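Putative cytoplasmic protein (Salmonella typhimurium LT2, PDB 2Q02) is of unknown function but binds zinc in a xylose isomerase-like TIM barrel and may be an isomerase. Local coordinates at residues F76-E81 / A121-L125. Residue numbers count along the deposited sequence, not the author numbering.
Sequences FNQLTE and AIKRL
This is a loop-to-helix contact between consecutive beta-alpha units of a TIM barrel. Residues 76-80 lie in the loop between strand 66-73 and helix 81-97, which E81 begins, and they pack across residues 121-125 of helix 115-130, the next outer helix. The loop follows the C-terminal end of its strand, the active-site end in TIM barrels, and the F76 side chain is about 7 Å from that of the zinc ligand E139. The CA atoms come nearest at N77 and A121, 6.0 Å apart. F76 and N77 take helix-like backbone angles, L79 (phi/psi -86/71) centres an inverse gamma turn closed by T80 N to Q78 O at 2.9 Å, and T80 is the N-cap of helix 81-97. The small A121 lets the loop approach closely, its CB 3.5 Å from F76 O. The F76 ring, chi1 p, brings CE1 to 3.9 Å from I122 CG1 and presents its edge to L125, CD1 to CD1 3.8 Å. L79, t at chi1 and p at chi2, sets CD2 3.9 Å from L125 CG. N77 turns its CB away, and N77 OD1 is hydrogen-bonded to T118 OG1, on helix 115-130 ahead of A121. At the exposed margin, R124 extends with chi1 to chi3 all t, its CD 3.7 Å from L79 CD2, to form a salt bridge with E81: R124 NH2 donates to E81 OE1 at 3.3 Å, and R124 NH1 more weakly to E81 OE2 at 3.4 Å.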
# COMPACT_ATOMS: atom_id res chain seq x y z
N PHE A 76 -5.54 5.47 -12.08
CA PHE A 76 -5.29 4.39 -13.07
C PHE A 76 -6.50 4.17 -13.97
O PHE A 76 -6.42 3.69 -15.10
CB PHE A 76 -4.88 3.06 -12.38
CG PHE A 76 -6.04 2.19 -11.96
CD1 PHE A 76 -6.57 1.24 -12.83
CD2 PHE A 76 -6.56 2.26 -10.67
CE1 PHE A 76 -7.62 0.41 -12.43
CE2 PHE A 76 -7.60 1.43 -10.25
CZ PHE A 76 -8.13 0.50 -11.14
N ASN A 77 -7.59 4.57 -13.38
CA ASN A 77 -8.94 4.37 -13.78
C ASN A 77 -9.39 5.29 -14.94
O ASN A 77 -10.38 5.04 -15.59
CB ASN A 77 -9.74 4.75 -12.50
CG ASN A 77 -10.80 3.81 -12.20
OD1 ASN A 77 -11.02 2.85 -12.95
ND2 ASN A 77 -11.49 4.04 -11.12
N GLN A 78 -8.67 6.40 -15.11
CA GLN A 78 -8.98 7.46 -16.07
C GLN A 78 -7.75 7.66 -16.94
O GLN A 78 -7.02 8.66 -16.84
CB GLN A 78 -9.34 8.74 -15.32
CG GLN A 78 -9.60 9.97 -16.19
CD GLN A 78 -10.57 10.92 -15.53
OE1 GLN A 78 -10.18 12.01 -15.07
NE2 GLN A 78 -11.87 10.50 -15.45
N LEU A 79 -7.52 6.67 -17.79
CA LEU A 79 -6.22 6.45 -18.41
C LEU A 79 -6.03 7.29 -19.70
O LEU A 79 -6.01 6.75 -20.82
CB LEU A 79 -6.05 4.94 -18.67
CG LEU A 79 -4.67 4.28 -18.81
CD1 LEU A 79 -3.83 4.51 -17.56
CD2 LEU A 79 -4.84 2.78 -19.09
N THR A 80 -5.88 8.60 -19.51
CA THR A 80 -5.57 9.54 -20.59
C THR A 80 -4.10 9.35 -20.94
O THR A 80 -3.39 8.63 -20.24
CB THR A 80 -5.77 11.02 -20.16
OG1 THR A 80 -4.83 11.38 -19.14
CG2 THR A 80 -7.19 11.26 -19.65
N GLU A 81 -3.64 9.99 -22.00
CA GLU A 81 -2.27 9.78 -22.43
C GLU A 81 -1.25 10.50 -21.52
O GLU A 81 -0.08 10.15 -21.52
CB GLU A 81 -2.09 10.16 -23.91
CG GLU A 81 -3.02 9.37 -24.90
CD GLU A 81 -2.76 7.84 -24.99
OE1 GLU A 81 -1.62 7.38 -24.70
OE2 GLU A 81 -3.70 7.10 -25.40
N ALA A 121 -9.06 -0.30 -18.59
CA ALA A 121 -7.82 0.24 -18.03
C ALA A 121 -6.90 -0.85 -17.45
O ALA A 121 -5.68 -0.81 -17.60
CB ALA A 121 -8.11 1.30 -16.96
N ILE A 122 -7.49 -1.84 -16.79
CA ILE A 122 -6.73 -2.94 -16.24
C ILE A 122 -6.08 -3.74 -17.37
O ILE A 122 -4.90 -4.10 -17.25
CB ILE A 122 -7.57 -3.86 -15.32
CG1 ILE A 122 -7.97 -3.12 -14.04
CG2 ILE A 122 -6.80 -5.10 -14.91
CD1 ILE A 122 -9.07 -3.82 -13.27
N LYS A 123 -6.82 -4.01 -18.45
CA LYS A 123 -6.27 -4.74 -19.61
C LYS A 123 -5.06 -4.03 -20.20
O LYS A 123 -4.02 -4.65 -20.40
CB LYS A 123 -7.32 -4.93 -20.73
CG LYS A 123 -8.38 -6.01 -20.46
CD LYS A 123 -9.43 -6.08 -21.60
CE LYS A 123 -10.40 -7.28 -21.46
NZ LYS A 123 -11.74 -7.08 -22.13
N ARG A 124 -5.23 -2.74 -20.49
CA ARG A 124 -4.16 -1.92 -21.07
C ARG A 124 -2.93 -1.83 -20.16
O ARG A 124 -1.79 -1.93 -20.61
CB ARG A 124 -4.67 -0.50 -21.37
CG ARG A 124 -3.56 0.39 -21.95
CD ARG A 124 -4.08 1.69 -22.57
NE ARG A 124 -3.00 2.36 -23.30
CZ ARG A 124 -3.00 3.65 -23.66
NH1 ARG A 124 -4.01 4.46 -23.32
NH2 ARG A 124 -1.96 4.14 -24.33
N LEU A 125 -3.18 -1.60 -18.88
CA LEU A 125 -2.10 -1.52 -17.91
C LEU A 125 -1.44 -2.86 -17.69
O LEU A 125 -0.27 -2.90 -17.39
CB LEU A 125 -2.59 -0.95 -16.56
CG LEU A 125 -2.92 0.55 -16.54
CD1 LEU A 125 -3.77 0.90 -15.34
CD2 LEU A 125 -1.68 1.41 -16.57